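PDB 4EZE: haloacid dehalogenase-like hydrolase from Salmonella enterica subsp. enterica serovar Typhi, which probably hydrolyses O-phosphoserine to serine and phosphate with magnesium as cofactor, the last step of L-serine biosynthesis. Local coordinates for residues Ile110-Met115 against Gln249-Leu254; Thr179-Leu184 against Ile285-Lys290; Ile207-Leu212 against Asp219-Asn224; Ile265-Asp270 against Leu275-His280; Ala281-Ala286 against Leu310-Asp315. All blocks are in the same frame, centred on the assembly; numbering follows the deposited sequence.

Contact 1 of 5, residues Ile110-Met115 against Gln249-Leu254. With NA (sodium ion), chain D.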
# COMPACT_ATOMS: atom_id res chain seq x y z
N ILE A 110 -1.50 7.09 11.74
CA ILE A 110 -2.25 7.05 10.50
C ILE A 110 -1.77 5.88 9.67
O ILE A 110 -0.59 5.57 9.63
CB ILE A 110 -1.97 8.29 9.64
CG1 ILE A 110 -2.11 9.56 10.45
CG2 ILE A 110 -2.92 8.30 8.45
CD1 ILE A 110 -1.48 10.75 9.78
N ILE A 111 -2.69 5.24 8.96
CA ILE A 111 -2.29 4.32 7.92
C ILE A 111 -2.90 4.86 6.66
O ILE A 111 -4.13 4.91 6.56
CB ILE A 111 -2.83 2.91 8.17
CG1 ILE A 111 -2.48 2.45 9.58
CG2 ILE A 111 -2.23 1.92 7.19
CD1 ILE A 111 -2.38 0.94 9.68
N ALA A 112 -2.05 5.28 5.72
CA ALA A 112 -2.50 5.79 4.42
C ALA A 112 -2.36 4.69 3.36
O ALA A 112 -1.38 3.94 3.35
CB ALA A 112 -1.66 7.00 4.02
N PHE A 113 -3.34 4.62 2.45
CA PHE A 113 -3.29 3.69 1.31
C PHE A 113 -3.39 4.42 -0.02
O PHE A 113 -4.25 5.26 -0.19
CB PHE A 113 -4.47 2.74 1.35
CG PHE A 113 -4.49 1.82 2.53
CD1 PHE A 113 -3.86 0.59 2.47
CD2 PHE A 113 -5.18 2.17 3.68
CE1 PHE A 113 -3.91 -0.28 3.55
CE2 PHE A 113 -5.23 1.32 4.76
CZ PHE A 113 -4.60 0.08 4.70
N ASP A 114 -2.53 4.09 -0.98
CA ASP A 114 -2.77 4.51 -2.36
C ASP A 114 -4.07 3.81 -2.76
O ASP A 114 -4.47 2.84 -2.10
CB ASP A 114 -1.61 4.05 -3.25
CG ASP A 114 -1.70 4.58 -4.68
OD1 ASP A 114 -2.56 5.45 -4.94
OD2 ASP A 114 -0.92 4.14 -5.55
N MET A 115 -4.72 4.25 -3.83
CA MET A 115 -5.96 3.59 -4.25
C MET A 115 -5.70 2.49 -5.28
O MET A 115 -5.78 1.30 -4.95
CB MET A 115 -6.99 4.60 -4.80
CG MET A 115 -8.18 3.96 -5.51
SD MET A 115 -9.56 5.13 -5.69
CE MET A 115 -8.84 6.38 -6.78
N GLN A 249 3.02 15.33 0.54
CA GLN A 249 2.67 16.57 1.22
C GLN A 249 1.30 16.50 1.90
O GLN A 249 1.09 17.06 2.97
CB GLN A 249 2.71 17.74 0.24
CG GLN A 249 2.60 19.08 0.93
CD GLN A 249 3.82 19.35 1.78
OE1 GLN A 249 4.95 19.36 1.28
NE2 GLN A 249 3.61 19.56 3.07
N THR A 250 0.36 15.82 1.25
CA THR A 250 -0.95 15.54 1.87
C THR A 250 -0.75 14.68 3.12
O THR A 250 -1.39 14.89 4.14
CB THR A 250 -1.85 14.77 0.87
OG1 THR A 250 -1.91 15.50 -0.35
CG2 THR A 250 -3.27 14.58 1.41
N LEU A 251 0.14 13.71 3.05
CA LEU A 251 0.39 12.89 4.23
C LEU A 251 0.99 13.73 5.35
O LEU A 251 0.57 13.62 6.49
CB LEU A 251 1.30 11.73 3.90
CG LEU A 251 1.44 10.69 5.01
CD1 LEU A 251 0.07 10.24 5.53
CD2 LEU A 251 2.22 9.50 4.46
N VAL A 252 1.96 14.57 5.01
CA VAL A 252 2.61 15.43 5.97
C VAL A 252 1.58 16.35 6.62
O VAL A 252 1.50 16.44 7.86
CB VAL A 252 3.69 16.30 5.29
CG1 VAL A 252 4.22 17.35 6.26
CG2 VAL A 252 4.81 15.41 4.80
N ASP A 253 0.80 17.01 5.78
CA ASP A 253 -0.20 17.97 6.27
C ASP A 253 -1.25 17.29 7.14
O ASP A 253 -1.73 17.88 8.11
CB ASP A 253 -0.84 18.79 5.12
CG ASP A 253 0.20 19.59 4.27
OD1 ASP A 253 1.39 19.64 4.62
OD2 ASP A 253 -0.18 20.16 3.22
N LEU A 254 -1.58 16.04 6.83
CA LEU A 254 -2.63 15.35 7.61
C LEU A 254 -2.07 14.96 8.95
O LEU A 254 -2.76 15.00 9.97
CB LEU A 254 -3.06 14.08 6.93
CG LEU A 254 -4.11 13.26 7.67
CD1 LEU A 254 -5.37 14.07 7.94
CD2 LEU A 254 -4.49 12.05 6.82
NA NA D . -1.16 2.70 -7.26
O HOH W 1 0.50 3.67 -8.13
O HOH W 2 -1.17 2.24 -9.74
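A112 and L251 make one of the two apolar touches here, the CB of A112 standing 4.0 Å from L251 CD1; the other is I110 CD1 against L254 CG, at 4.2 Å. Both partners from helix 244-258 lie one turn apart on its face, as A112 and I110 lie two apart on strand 110-113, which illustrates how the periodicities of helix and strand are matched. L251 has CG anti to the backbone N (chi1 -170°), and this swings its end in toward the strand although its first bond does not aim there. No hydrogen bond joins the two segments. On the outer side of the helix Q249 NE2 donates to D253 OD1 over 2.7 Å, with the acceptor in the amide plane. Beyond the end of the strand D114, the predicted nucleophile, holds the sodium ion through OD2 at 2.2 Å, while M115 N donates to D114 OD1 over 2.7 Å from above the carboxylate plane. D116 O and D270 OD1 also bind the ion, along with two waters. The chemistry is thus divided: these stretches of strand and helix meet only through buried hydrocarbon, and the metal-binding carboxylate sits beyond it.

Contact 2 of 5, residues Thr179-Leu184 against Ile285-Lys290; sequences TLSPGL and IAWKAK
S181 OG is hydrogen-bonded to the backbone oxygen of T118, which leaves the CB of the same serine to rest against W287, 4.0 Å from CZ2. The indole is approached obliquely by this segment: P182 places its carbonyl O 4.2 Å from W287 CH2, and its ring carbon CG lies 4.4 Å from that same CH2. W287 carries CG anti to its backbone N (chi1 162°), sending the ring out from strand 283-287 to meet the turn. One face of the indole is overlaid by K288, whose CG stands 4.0 Å above the ring centre; the extended lysine then runs on until NZ comes 4.4 Å from P182 CG. F306 stacks on the tryptophan as well, and it also touches S181 and L184. S181 to L184 form a type II beta turn, with G183 in the third position at a positive phi of 99° and directly before helix 184-193. The segment follows five helices that come after strand 110-113, consistent with its being the return linker from the helical cap of a phosphoserine phosphatase. The tryptophan side chain lies about 8 Å from the sodium ion, and the arrangement probably belongs to the cap-core junction of the HAD fold.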
# COMPACT_ATOMS: atom_id res chain seq x y z
N THR A 179 -12.69 -4.18 -6.91
CA THR A 179 -12.58 -5.12 -5.81
C THR A 179 -11.54 -4.70 -4.78
O THR A 179 -10.40 -4.37 -5.12
CB THR A 179 -12.27 -6.54 -6.30
OG1 THR A 179 -11.27 -6.48 -7.31
CG2 THR A 179 -13.53 -7.18 -6.89
N LEU A 180 -11.98 -4.70 -3.53
CA LEU A 180 -11.10 -4.53 -2.38
C LEU A 180 -9.94 -5.50 -2.49
O LEU A 180 -10.15 -6.66 -2.85
CB LEU A 180 -11.87 -4.89 -1.13
CG LEU A 180 -11.35 -4.07 0.02
CD1 LEU A 180 -11.07 -2.71 -0.57
CD2 LEU A 180 -12.37 -3.98 1.14
N SER A 181 -8.72 -5.04 -2.19
CA SER A 181 -7.55 -5.92 -2.15
C SER A 181 -7.71 -6.80 -0.93
O SER A 181 -8.23 -6.34 0.09
CB SER A 181 -6.25 -5.13 -2.02
OG SER A 181 -5.82 -4.63 -3.28
N PRO A 182 -7.27 -8.06 -1.03
CA PRO A 182 -7.41 -9.09 -0.01
C PRO A 182 -6.89 -8.67 1.38
O PRO A 182 -5.82 -8.08 1.48
CB PRO A 182 -6.56 -10.27 -0.54
CG PRO A 182 -5.88 -9.79 -1.79
CD PRO A 182 -6.58 -8.55 -2.25
N GLY A 183 -7.68 -8.95 2.41
CA GLY A 183 -7.25 -8.83 3.81
C GLY A 183 -7.71 -7.53 4.47
O GLY A 183 -7.59 -7.36 5.69
N LEU A 184 -8.23 -6.62 3.65
CA LEU A 184 -8.60 -5.28 4.14
C LEU A 184 -9.87 -5.34 4.98
O LEU A 184 -9.98 -4.66 6.00
CB LEU A 184 -8.71 -4.30 2.98
CG LEU A 184 -7.33 -3.89 2.45
CD1 LEU A 184 -7.40 -3.26 1.07
CD2 LEU A 184 -6.70 -2.92 3.42
N ILE A 285 5.26 0.60 3.26
CA ILE A 285 5.00 -0.78 2.89
C ILE A 285 4.76 -0.87 1.40
O ILE A 285 3.87 -0.20 0.91
CB ILE A 285 3.77 -1.34 3.60
CG1 ILE A 285 4.02 -1.37 5.12
CG2 ILE A 285 3.47 -2.74 3.09
CD1 ILE A 285 2.76 -1.54 5.92
N ALA A 286 5.52 -1.72 0.72
CA ALA A 286 5.33 -1.91 -0.70
C ALA A 286 4.43 -3.11 -0.89
O ALA A 286 4.73 -4.20 -0.49
CB ALA A 286 6.66 -2.14 -1.38
N TRP A 287 3.29 -2.87 -1.52
CA TRP A 287 2.32 -3.91 -1.71
C TRP A 287 2.40 -4.47 -3.11
O TRP A 287 2.04 -3.81 -4.06
CB TRP A 287 0.93 -3.34 -1.45
CG TRP A 287 -0.17 -4.13 -1.99
CD1 TRP A 287 -0.77 -3.95 -3.17
CD2 TRP A 287 -0.80 -5.24 -1.38
NE1 TRP A 287 -1.74 -4.88 -3.35
CE2 TRP A 287 -1.78 -5.69 -2.26
CE3 TRP A 287 -0.62 -5.91 -0.17
CZ2 TRP A 287 -2.59 -6.77 -1.98
CZ3 TRP A 287 -1.42 -6.97 0.11
CH2 TRP A 287 -2.39 -7.39 -0.79
N LYS A 288 2.93 -5.68 -3.24
CA LYS A 288 2.95 -6.38 -4.51
C LYS A 288 3.46 -5.39 -5.54
O LYS A 288 2.91 -5.26 -6.61
CB LYS A 288 1.59 -6.96 -4.83
CG LYS A 288 1.18 -8.00 -3.80
CD LYS A 288 -0.11 -8.71 -4.14
CE LYS A 288 -0.39 -9.79 -3.10
NZ LYS A 288 -1.75 -10.36 -3.23
N ALA A 289 4.50 -4.68 -5.15
CA ALA A 289 4.98 -3.50 -5.83
C ALA A 289 5.82 -3.64 -7.09
O ALA A 289 6.40 -4.67 -7.36
CB ALA A 289 5.70 -2.61 -4.83
N LYS A 290 5.86 -2.55 -7.85
CA LYS A 290 6.81 -2.42 -8.96
C LYS A 290 8.25 -2.61 -8.49
O LYS A 290 8.61 -2.22 -7.37
CB LYS A 290 6.68 -1.05 -9.61
CG LYS A 290 5.30 -0.76 -10.16
CD LYS A 290 4.90 -1.81 -11.18
CE LYS A 290 3.84 -1.27 -12.12
NZ LYS A 290 2.84 -0.46 -11.36

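Contact 3 of 5, residues Ile207-Leu212 against Asp219-Asn224; sequences IFTQRL and DYAFSN
T209 is the first residue of helix segment 207-212 to meet strand 220-224, and it does so with both branches. Its CG2, anti to the backbone N, presses on A221 CB at 3.6 Å. Its OG1, on the other branch (chi1 -62°), lies 3.0 Å from S223 OG in a hydrogen bond whose donor is not settled; the same OG1 also bonds to L205 O, just before the helix begins. Next comes Q210, which is bent at chi2 so that its amide folds down over the strand. NE2 gives a weak bond to A221 O, long at 3.4 Å although fairly straight at 161°, and passes 3.8 Å from A221 CB. A water extends this polar link, accepting from Q210 NE2 at 3.1 Å and lying 2.8 Å from S223 OG. The serine hydroxyl is therefore shared between threonine and water, with a weak bond to G204 O besides. Helix and strand segments run almost exactly antiparallel (173°), their axes 7.8 Å apart at closest approach. This is the second half of a beta-alpha-beta crossover: strand 197-202, helix 206-216, then strand 220-224, which takes its place at the outer end of the parallel sheet of the Rossmann-like HAD core.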
# COMPACT_ATOMS: atom_id res chain seq x y z
N ILE A 207 -14.34 10.88 -7.53
CA ILE A 207 -15.61 10.18 -7.44
C ILE A 207 -15.36 8.79 -6.89
O ILE A 207 -16.08 8.33 -6.02
CB ILE A 207 -16.36 10.13 -8.78
CG1 ILE A 207 -17.77 9.60 -8.56
CG2 ILE A 207 -15.62 9.29 -9.78
CD1 ILE A 207 -18.64 9.65 -9.78
N PHE A 208 -14.31 8.14 -7.38
CA PHE A 208 -13.94 6.84 -6.85
C PHE A 208 -13.44 6.91 -5.42
O PHE A 208 -13.84 6.11 -4.58
CB PHE A 208 -12.84 6.22 -7.70
CG PHE A 208 -13.33 5.64 -8.98
CD1 PHE A 208 -14.01 6.41 -9.88
CD2 PHE A 208 -13.10 4.32 -9.28
CE1 PHE A 208 -14.46 5.88 -11.06
CE2 PHE A 208 -13.55 3.79 -10.46
CZ PHE A 208 -14.23 4.57 -11.35
N THR A 209 -12.59 7.88 -5.14
CA THR A 209 -11.97 7.99 -3.83
C THR A 209 -12.96 8.24 -2.71
O THR A 209 -12.92 7.59 -1.68
CB THR A 209 -10.95 9.12 -3.82
OG1 THR A 209 -9.92 8.84 -4.77
CG2 THR A 209 -10.33 9.27 -2.46
N GLN A 210 -13.86 9.19 -2.93
CA GLN A 210 -14.86 9.50 -1.93
C GLN A 210 -15.82 8.34 -1.73
O GLN A 210 -16.21 8.03 -0.62
CB GLN A 210 -15.60 10.79 -2.27
CG GLN A 210 -14.70 12.00 -2.27
CD GLN A 210 -13.83 12.08 -1.04
OE1 GLN A 210 -14.28 11.82 0.07
NE2 GLN A 210 -12.58 12.46 -1.22
N ARG A 211 -16.19 7.71 -2.83
CA ARG A 211 -17.11 6.59 -2.79
C ARG A 211 -16.51 5.43 -2.00
O ARG A 211 -17.19 4.80 -1.20
CB ARG A 211 -17.44 6.16 -4.22
CG ARG A 211 -18.74 5.42 -4.38
CD ARG A 211 -19.20 5.48 -5.83
NE ARG A 211 -20.04 4.34 -6.18
CZ ARG A 211 -21.36 4.36 -6.18
NH1 ARG A 211 -22.00 5.47 -5.86
NH2 ARG A 211 -22.04 3.28 -6.52
N LEU A 212 -15.23 5.18 -2.22
CA LEU A 212 -14.53 4.15 -1.47
C LEU A 212 -14.44 4.54 -0.01
O LEU A 212 -14.62 3.71 0.87
CB LEU A 212 -13.14 3.94 -2.03
CG LEU A 212 -13.09 3.24 -3.38
CD1 LEU A 212 -11.70 3.27 -3.94
CD2 LEU A 212 -13.59 1.83 -3.23
N ASP A 219 -11.40 7.22 7.42
CA ASP A 219 -11.46 8.51 8.10
C ASP A 219 -11.22 9.64 7.11
O ASP A 219 -11.92 10.64 7.13
CB ASP A 219 -10.45 8.59 9.24
CG ASP A 219 -10.59 7.44 10.21
OD1 ASP A 219 -11.67 7.26 10.81
OD2 ASP A 219 -9.61 6.70 10.37
N TYR A 220 -10.24 9.45 6.23
CA TYR A 220 -9.88 10.47 5.24
C TYR A 220 -9.71 9.90 3.84
O TYR A 220 -9.55 8.69 3.66
CB TYR A 220 -8.58 11.19 5.65
CG TYR A 220 -8.69 11.79 7.03
CD1 TYR A 220 -9.19 13.08 7.19
CD2 TYR A 220 -8.33 11.07 8.17
CE1 TYR A 220 -9.32 13.63 8.45
CE2 TYR A 220 -8.45 11.62 9.43
CZ TYR A 220 -8.95 12.90 9.56
OH TYR A 220 -9.08 13.48 10.80
N ALA A 221 -9.72 10.79 2.87
CA ALA A 221 -9.65 10.41 1.48
C ALA A 221 -9.32 11.67 0.68
O ALA A 221 -9.94 12.70 0.86
CB ALA A 221 -10.98 9.82 1.03
N PHE A 222 -8.29 11.60 -0.16
CA PHE A 222 -7.80 12.76 -0.88
C PHE A 222 -7.39 12.25 -2.24
O PHE A 222 -6.75 11.23 -2.32
CB PHE A 222 -6.53 13.30 -0.21
CG PHE A 222 -6.73 13.74 1.21
CD1 PHE A 222 -7.25 15.00 1.49
CD2 PHE A 222 -6.40 12.89 2.26
CE1 PHE A 222 -7.43 15.41 2.81
CE2 PHE A 222 -6.59 13.29 3.58
CZ PHE A 222 -7.11 14.55 3.85
N SER A 223 -7.72 12.97 -3.31
CA SER A 223 -7.14 12.63 -4.61
C SER A 223 -7.24 13.83 -5.53
O SER A 223 -7.47 14.97 -5.05
CB SER A 223 -7.86 11.42 -5.22
OG SER A 223 -9.22 11.72 -5.48
N ASN A 224 -7.06 13.61 -6.83
CA ASN A 224 -7.35 14.68 -7.79
C ASN A 224 -8.84 14.89 -7.85
O ASN A 224 -9.62 13.99 -7.53
CB ASN A 224 -6.87 14.31 -9.17
CG ASN A 224 -5.40 14.51 -9.34
OD1 ASN A 224 -4.91 15.63 -9.25
ND2 ASN A 224 -4.68 13.42 -9.63
O HOH W 3 -10.74 13.08 -3.62

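Contact 4 of 5, residues Ile265-Asp270 against Leu275-His280; sequences IIACGD and LPMLEH. With NA (sodium ion), chain D.
L278 and A267 lead the apolar packing. The leucine approaches with one methyl, CD2, which lies 3.9 Å from A267 CB. Its CG, anti to the carbonyl carbon (chi1 -57°), directs the side chain along the strand, so the same methyl also lies over the backbone, 3.3 Å from A267 O and 3.5 Å from G269 N. Because G269 has no side chain, the leucine can lie directly on this part of the strand. M277 shares A267 with it: M277 CG stands 4.1 Å from A267 CB, and a bend at chi3 (81°) turns the methionine methyl toward the strand, so that CE comes 4.3 Å from C268 O. At the start of the strand I265 and H280 cross obliquely, with I265 CD1 4.2 Å from H280 NE2.

No hydrogen bond joins the two segments. The polar work is done at the strand's end, where D270 binds the sodium ion through OD1 at 2.4 Å. D274, in the short loop leading to the helix, makes a weak hydrogen bond with D270 N, and K290 forms a long, weak ion pair with D270 OD2.

Strand and helix segments run roughly antiparallel (149°), as in the first half of a beta-alpha-beta unit that continues into strand 283-287. Within the parallel sheet strand 265-269 lies between strands 110-113 and 283-287. The helix is touched by L251 and V252 of helix 244-258 at M277 and H280, and by V293 and K296 of helix 291-296 at L275, L278 and E279.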
# COMPACT_ATOMS: atom_id res chain seq x y z
N ILE A 265 3.36 6.99 11.40
CA ILE A 265 2.71 7.00 10.09
C ILE A 265 3.05 5.75 9.29
O ILE A 265 4.21 5.51 8.95
CB ILE A 265 3.15 8.22 9.28
CG1 ILE A 265 2.75 9.50 10.01
CG2 ILE A 265 2.54 8.22 7.88
CD1 ILE A 265 3.22 10.74 9.28
N ILE A 266 2.04 4.95 9.00
CA ILE A 266 2.16 3.84 8.06
C ILE A 266 1.50 4.24 6.70
O ILE A 266 0.35 4.71 6.68
CB ILE A 266 1.49 2.60 8.63
CG1 ILE A 266 2.20 2.12 9.90
CG2 ILE A 266 1.42 1.48 7.60
CD1 ILE A 266 1.32 1.19 10.71
N ALA A 267 2.22 4.06 5.60
CA ALA A 267 1.72 4.29 4.23
C ALA A 267 1.98 3.05 3.38
O ALA A 267 3.03 2.43 3.51
CB ALA A 267 2.41 5.49 3.60
N CYS A 268 1.03 2.68 2.53
CA CYS A 268 1.13 1.47 1.69
C CYS A 268 0.92 1.86 0.23
O CYS A 268 0.04 2.65 -0.07
CB CYS A 268 0.01 0.50 2.02
SG CYS A 268 -0.16 0.06 3.76
N GLY A 269 1.71 1.30 -0.68
CA GLY A 269 1.57 1.63 -2.10
C GLY A 269 2.28 0.59 -2.94
O GLY A 269 3.04 -0.22 -2.42
N ASP A 270 2.03 0.63 -4.25
CA ASP A 270 2.60 -0.31 -5.19
C ASP A 270 3.52 0.35 -6.25
O ASP A 270 4.39 -0.32 -6.81
CB ASP A 270 1.49 -0.96 -5.98
CG ASP A 270 0.79 0.03 -6.89
OD1 ASP A 270 0.18 0.98 -6.36
OD2 ASP A 270 0.89 -0.13 -8.12
N LEU A 275 6.52 6.39 -4.08
CA LEU A 275 7.81 6.42 -3.36
C LEU A 275 8.01 7.58 -2.34
O LEU A 275 8.42 7.34 -1.20
CB LEU A 275 8.99 6.35 -4.32
CG LEU A 275 9.28 4.95 -4.88
CD1 LEU A 275 10.32 5.03 -5.98
CD2 LEU A 275 9.76 4.01 -3.80
N PRO A 276 7.74 8.83 -2.76
CA PRO A 276 7.95 9.94 -1.83
C PRO A 276 7.13 9.76 -0.56
O PRO A 276 7.65 9.89 0.55
CB PRO A 276 7.45 11.14 -2.62
CG PRO A 276 7.78 10.78 -4.02
CD PRO A 276 7.49 9.31 -4.13
N MET A 277 5.86 9.41 -0.75
CA MET A 277 4.97 9.12 0.36
C MET A 277 5.42 7.93 1.20
O MET A 277 5.33 7.96 2.42
CB MET A 277 3.56 8.89 -0.17
CG MET A 277 2.53 8.62 0.90
SD MET A 277 0.86 8.55 0.23
CE MET A 277 0.84 6.87 -0.42
N LEU A 278 5.89 6.86 0.57
CA LEU A 278 6.31 5.70 1.36
C LEU A 278 7.65 5.94 2.05
O LEU A 278 7.91 5.41 3.14
CB LEU A 278 6.42 4.45 0.49
CG LEU A 278 5.20 3.98 -0.30
CD1 LEU A 278 5.62 2.78 -1.12
CD2 LEU A 278 4.08 3.59 0.63
N GLU A 279 8.52 6.70 1.39
CA GLU A 279 9.83 6.98 1.97
C GLU A 279 9.67 7.91 3.15
O GLU A 279 10.40 7.81 4.13
CB GLU A 279 10.78 7.56 0.95
CG GLU A 279 11.42 6.49 0.08
CD GLU A 279 12.15 7.07 -1.12
OE1 GLU A 279 13.24 6.56 -1.45
OE2 GLU A 279 11.65 8.04 -1.73
N HIS A 280 8.69 8.80 3.07
CA HIS A 280 8.43 9.69 4.19
C HIS A 280 7.81 8.97 5.39
O HIS A 280 8.19 9.21 6.52
CB HIS A 280 7.53 10.84 3.76
CG HIS A 280 7.01 11.64 4.91
ND1 HIS A 280 7.73 12.64 5.51
CD2 HIS A 280 5.84 11.55 5.60
CE1 HIS A 280 7.03 13.16 6.51
NE2 HIS A 280 5.87 12.52 6.58
NA NA D . -1.16 2.70 -7.26
O HOH W 1 0.50 3.67 -8.13
O HOH W 2 -1.17 2.24 -9.74

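Contact 5 of 5, residues Ala281-Ala286 against Leu310-Asp315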
# COMPACT_ATOMS: atom_id res chain seq x y z
N ALA A 281 6.86 8.08 5.16
CA ALA A 281 6.23 7.37 6.28
C ALA A 281 7.27 6.73 7.19
O ALA A 281 8.35 6.33 6.73
CB ALA A 281 5.27 6.31 5.77
N GLY A 282 6.93 6.59 8.47
CA GLY A 282 7.84 5.92 9.42
C GLY A 282 7.99 4.48 8.99
O GLY A 282 9.07 3.92 8.97
N THR A 283 6.86 3.87 8.64
CA THR A 283 6.84 2.50 8.17
C THR A 283 6.12 2.49 6.82
O THR A 283 4.90 2.64 6.75
CB THR A 283 6.12 1.60 9.17
OG1 THR A 283 6.86 1.58 10.39
CG2 THR A 283 5.99 0.17 8.61
N GLY A 284 6.92 2.38 5.76
CA GLY A 284 6.45 2.38 4.36
C GLY A 284 6.36 0.93 3.92
O GLY A 284 7.24 0.12 4.20
N ILE A 285 5.26 0.60 3.26
CA ILE A 285 5.00 -0.78 2.89
C ILE A 285 4.76 -0.87 1.40
O ILE A 285 3.87 -0.20 0.91
CB ILE A 285 3.77 -1.34 3.60
CG1 ILE A 285 4.02 -1.37 5.12
CG2 ILE A 285 3.47 -2.74 3.09
CD1 ILE A 285 2.76 -1.54 5.92
N ALA A 286 5.52 -1.72 0.72
CA ALA A 286 5.33 -1.91 -0.70
C ALA A 286 4.43 -3.11 -0.89
O ALA A 286 4.73 -4.20 -0.49
CB ALA A 286 6.66 -2.14 -1.38
N LEU A 310 -1.22 -6.50 10.61
CA LEU A 310 -1.20 -6.76 12.05
C LEU A 310 0.20 -6.67 12.65
O LEU A 310 0.39 -6.06 13.71
CB LEU A 310 -1.79 -8.12 12.37
CG LEU A 310 -2.06 -8.25 13.87
CD1 LEU A 310 -3.17 -7.29 14.24
CD2 LEU A 310 -2.44 -9.67 14.22
N PHE A 311 1.18 -7.30 11.99
CA PHE A 311 2.56 -7.37 12.54
C PHE A 311 3.22 -6.02 12.75
O PHE A 311 4.25 -5.92 13.41
CB PHE A 311 3.44 -8.30 11.70
CG PHE A 311 2.96 -9.70 11.73
CD1 PHE A 311 2.14 -10.18 10.71
CD2 PHE A 311 3.23 -10.52 12.82
CE1 PHE A 311 1.64 -11.47 10.75
CE2 PHE A 311 2.74 -11.82 12.87
CZ PHE A 311 1.94 -12.29 11.84
N LEU A 312 2.63 -4.98 12.20
CA LEU A 312 3.25 -3.70 12.32
C LEU A 312 2.45 -2.81 13.27
O LEU A 312 2.81 -1.66 13.47
CB LEU A 312 3.35 -3.03 10.95
CG LEU A 312 4.04 -3.82 9.84
CD1 LEU A 312 3.67 -3.17 8.52
CD2 LEU A 312 5.54 -3.85 9.98
N ILE A 313 1.37 -3.32 13.86
CA ILE A 313 0.60 -2.47 14.76
C ILE A 313 0.22 -3.13 16.08
O ILE A 313 -0.17 -2.44 17.02
CB ILE A 313 -0.66 -1.90 14.09
CG1 ILE A 313 -1.65 -3.01 13.78
CG2 ILE A 313 -0.27 -1.15 12.81
CD1 ILE A 313 -2.96 -2.47 13.26
N GLU A 314 0.33 -4.45 16.14
CA GLU A 314 0.05 -5.22 17.37
C GLU A 314 1.37 -5.63 18.03
O GLU A 314 2.21 -6.27 17.41
CB GLU A 314 -0.78 -6.47 17.06
CG GLU A 314 -1.03 -7.38 18.27
CD GLU A 314 -1.43 -6.57 19.51
OE1 GLU A 314 -2.50 -5.93 19.51
OE2 GLU A 314 -0.67 -6.57 20.50
N ASP A 315 1.57 -5.23 19.28
CA ASP A 315 2.85 -5.43 19.96
C ASP A 315 2.90 -6.84 20.55
O ASP A 315 3.97 -7.42 20.72
CB ASP A 315 3.02 -4.39 21.06
CG ASP A 315 4.37 -4.44 21.72
OD1 ASP A 315 5.40 -4.26 21.02
OD2 ASP A 315 4.41 -4.63 22.95
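I285 and L312 meet tip to tip, and this is the tight part of the contact. I285 CD1 is modelled 3.2 Å from L312 CD1, shorter than usual for two methyls, so the exact spacing is doubtful even though the contact itself is clear. I285 CG1 lies a more ordinary 3.9 Å from the same leucine methyl. L312 has CG anti to its carbonyl carbon (chi1 -54°), which carries CD1 out to strand 283-287. T283, two residues before I285 and on the same side of the strand, fits more loosely: its side chain slants past the leucine, and CG2 comes no nearer than 4.1 Å to L312 CD1. Beyond the buried I313 the chain moves away from strand 283-287 toward solvent. There E314 forms a salt bridge with K194, and D315 another with K101. L310 O accepts from both I313 N and E314 N, each at 2.9 Å. L312 also touches F99, while F311 meets Y27 and Y69, so this C-terminal segment lies between the parallel core and the antiparallel N-terminal sheet. Between these two segments a single leucine methyl makes the touch, consistent with hydrophobic burial on this side and charge pairs at the more exposed end.

All five contacts involve the one parallel sheet, with contact 3 at its outer strand and contacts 1, 4 and 5 progressively across it; contacts 3 and 5 are farthest apart, about 22 Å between centres. Contacts 1 and 4, only about 8 Å apart, stand on neighbouring strands joined by backbone hydrogen bonds, and both supply ligands to the sodium ion. Contacts 2 and 5 share strand 283-287, meeting the probable cap linker 179-184 near one end and the C-terminal segment near the other. Along the chain contact 3 is nested within contacts 1 and 2, contact 4 within contact 2, and contact 5 closes last. Distant segments are thereby gathered into one core, with the metal site just beyond the ends of strands 110-113 and 265-269.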